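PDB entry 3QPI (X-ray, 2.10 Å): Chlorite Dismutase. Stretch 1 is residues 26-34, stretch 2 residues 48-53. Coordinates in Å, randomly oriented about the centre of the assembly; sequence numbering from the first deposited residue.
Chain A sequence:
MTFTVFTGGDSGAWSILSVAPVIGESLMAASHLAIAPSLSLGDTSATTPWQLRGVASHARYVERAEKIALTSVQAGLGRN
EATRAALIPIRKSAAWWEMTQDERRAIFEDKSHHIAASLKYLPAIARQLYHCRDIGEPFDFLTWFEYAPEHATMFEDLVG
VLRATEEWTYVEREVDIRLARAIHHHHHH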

# COMPACT_ATOMS: atom_id res chain seq x y z
N SER A 26 -11.37 -1.06 -11.45
CA SER A 26 -10.93 0.13 -10.75
C SER A 26 -11.97 0.52 -9.70
O SER A 26 -12.79 -0.29 -9.28
CB SER A 26 -10.71 1.26 -11.76
OG SER A 26 -10.09 2.39 -11.18
N LEU A 27 -11.94 1.77 -9.27
CA LEU A 27 -12.91 2.26 -8.30
C LEU A 27 -13.51 3.54 -8.81
O LEU A 27 -12.89 4.26 -9.60
CB LEU A 27 -12.27 2.50 -6.94
CG LEU A 27 -11.76 1.26 -6.24
CD1 LEU A 27 -10.79 1.64 -5.11
CD2 LEU A 27 -12.93 0.43 -5.72
N MET A 28 -14.71 3.83 -8.34
CA MET A 28 -15.44 5.02 -8.74
C MET A 28 -14.70 6.28 -8.30
O MET A 28 -13.95 6.26 -7.32
CB MET A 28 -16.83 4.96 -8.12
CG MET A 28 -17.71 6.17 -8.37
SD MET A 28 -19.32 5.99 -7.55
CE MET A 28 -19.77 4.31 -8.01
N ALA A 29 -14.91 7.37 -9.02
CA ALA A 29 -14.33 8.67 -8.67
C ALA A 29 -14.93 9.23 -7.38
O ALA A 29 -16.11 9.04 -7.10
CB ALA A 29 -14.54 9.67 -9.81
N ALA A 30 -14.11 9.92 -6.60
CA ALA A 30 -14.58 10.63 -5.41
C ALA A 30 -13.67 11.83 -5.19
O ALA A 30 -12.57 11.86 -5.73
CB ALA A 30 -14.59 9.71 -4.19
N SER A 31 -14.09 12.82 -4.39
CA SER A 31 -13.29 14.03 -4.27
C SER A 31 -12.34 13.97 -3.08
O SER A 31 -11.27 14.56 -3.13
CB SER A 31 -14.16 15.30 -4.24
OG SER A 31 -14.65 15.58 -2.95
N HIS A 32 -12.72 13.21 -2.05
CA HIS A 32 -11.96 13.17 -0.80
C HIS A 32 -11.84 11.78 -0.21
O HIS A 32 -12.65 10.91 -0.46
CB HIS A 32 -12.61 14.05 0.27
CG HIS A 32 -12.42 15.51 0.04
ND1 HIS A 32 -13.03 16.17 -1.00
CD2 HIS A 32 -11.65 16.43 0.67
CE1 HIS A 32 -12.67 17.44 -0.99
NE2 HIS A 32 -11.84 17.62 0.02
N LEU A 33 -10.81 11.62 0.61
CA LEU A 33 -10.57 10.39 1.30
C LEU A 33 -10.62 10.65 2.79
O LEU A 33 -9.87 11.49 3.29
CB LEU A 33 -9.22 9.81 0.90
CG LEU A 33 -8.79 8.62 1.74
CD1 LEU A 33 -9.80 7.46 1.57
CD2 LEU A 33 -7.36 8.16 1.41
N ALA A 34 -11.51 9.97 3.51
CA ALA A 34 -11.46 9.99 4.97
C ALA A 34 -10.88 8.69 5.49
O ALA A 34 -11.15 7.62 4.93
CB ALA A 34 -12.87 10.24 5.59
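Stretch 2 (48-53) TPWQLR

Stretch 2 meets stretch 1 chiefly through its first half, where Pro49 and Trp50 lie against the extended loop that runs from Leu27 to Ala30. That loop is not a strand, although its phi/psi values are those of an open chain; strand geometry begins at His32 and continues beyond Ala34. In stretch 2, Pro49 (-47/-50) puts a bend just before the chain opens out at Trp50 (-165/161) into a strand that runs on through Arg53. The two chains run across each other rather than side by side. The backbones come closest at Met28 and Pro49, whose CA atoms are 5.8 Å apart, and no backbone-to-backbone hydrogen bond joins the two stretches. Side chains make most of the packing, with a few backbone atoms taking part; together the stretches bury 386 Å².

The polar part is small and centres on Trp50. Its indole NE1 donates to the carbonyl O of Met28 at 2.8 Å; the distance is short, but the angle of 130° makes the bond weak. The carbonyl lies at the ring edge, near its plane, as an acceptor for an indole N-H should. This gives the one polar atom of a buried side chain a partner, while carbon from Leu27 lies over one face. A water adds a second link: it accepts from Met28 N at 3.0 Å and donates weakly to Pro49 O at 3.4 Å, bridging the backbones where direct pairing is absent.

The apolar packing is arranged around the same ring. Leu27 covers one face, its CB 4.1 Å from the centroid of the five-membered ring of Trp50 and 24° off the normal, a CH-pi contact; the closest pair is Leu27 CB to Trp50 CD1 at 3.8 Å. With chi1 at 43° (p) and chi2 at -95°, Trp50 reaches far enough along stretch 1 for its CH2 to meet Leu33 CD1 at 4.1 Å. Leu33 points its CA-to-CB bond sideways, yet the end of its side chain comes nearer. Leu27 CD1 lies over the same face of the indole and meets Leu52 CD1 at 4.1 Å.

Pro49 carries the contact into a more open part, through Met28 and Ala30, which also touch Trp50. Met28, extended through chi1 and chi2 (both t), brings SD to 3.7 Å from Pro49 CA and 3.9 Å from Pro49 CB, while Ala30 CB packs on Pro49 CG at 3.8 Å. Between them, Ala29 turns its CB away and approaches through its backbone, O to Pro49 CB at 3.7 Å.

The rule to read here is economical: one large ring, met at its edge by a carbonyl in a weak hydrogen bond and covered on a face by a leucine, organises the contact, with a proline extending it.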

# COMPACT_ATOMS: atom_id res chain seq x y z
N THR A 48 -22.20 5.94 -0.83
CA THR A 48 -20.80 6.36 -0.92
C THR A 48 -20.06 5.70 -2.08
O THR A 48 -20.21 4.51 -2.32
CB THR A 48 -20.04 6.07 0.40
OG1 THR A 48 -18.67 6.48 0.26
CG2 THR A 48 -20.09 4.58 0.75
N PRO A 49 -19.24 6.48 -2.80
CA PRO A 49 -18.53 5.95 -3.97
C PRO A 49 -17.86 4.62 -3.69
O PRO A 49 -18.03 3.68 -4.47
CB PRO A 49 -17.48 7.03 -4.26
CG PRO A 49 -18.13 8.28 -3.80
CD PRO A 49 -18.93 7.90 -2.57
N TRP A 50 -17.10 4.54 -2.61
CA TRP A 50 -16.52 3.28 -2.18
C TRP A 50 -16.03 3.42 -0.76
O TRP A 50 -15.82 4.55 -0.29
CB TRP A 50 -15.36 2.83 -3.08
CG TRP A 50 -14.38 3.90 -3.49
CD1 TRP A 50 -14.42 4.63 -4.64
CD2 TRP A 50 -13.23 4.35 -2.77
NE1 TRP A 50 -13.36 5.51 -4.68
CE2 TRP A 50 -12.62 5.36 -3.54
CE3 TRP A 50 -12.65 4.00 -1.54
CZ2 TRP A 50 -11.45 6.01 -3.14
CZ3 TRP A 50 -11.50 4.64 -1.14
CH2 TRP A 50 -10.91 5.64 -1.94
N GLN A 51 -15.86 2.29 -0.11
CA GLN A 51 -15.33 2.22 1.25
C GLN A 51 -14.56 0.92 1.42
O GLN A 51 -15.02 -0.14 1.00
CB GLN A 51 -16.47 2.27 2.26
CG GLN A 51 -16.01 2.46 3.69
CD GLN A 51 -17.18 2.67 4.64
OE1 GLN A 51 -18.00 1.77 4.82
NE2 GLN A 51 -17.27 3.86 5.22
N LEU A 52 -13.39 1.01 2.04
CA LEU A 52 -12.46 -0.09 2.10
C LEU A 52 -11.89 -0.20 3.50
O LEU A 52 -11.61 0.81 4.12
CB LEU A 52 -11.32 0.19 1.13
CG LEU A 52 -11.70 0.20 -0.35
CD1 LEU A 52 -10.47 0.53 -1.16
CD2 LEU A 52 -12.25 -1.14 -0.78
N ARG A 53 -11.71 -1.41 4.01
CA ARG A 53 -11.27 -1.61 5.40
C ARG A 53 -10.12 -2.59 5.48
O ARG A 53 -10.03 -3.55 4.70
CB ARG A 53 -12.42 -2.12 6.26
CG ARG A 53 -13.65 -1.28 6.13
CD ARG A 53 -14.85 -1.88 6.83
NE ARG A 53 -16.05 -1.06 6.60
CZ ARG A 53 -16.79 -0.52 7.56
NH1 ARG A 53 -16.50 -0.72 8.85
NH2 ARG A 53 -17.86 0.21 7.25
O HOH W 1 -16.08 1.86 -6.61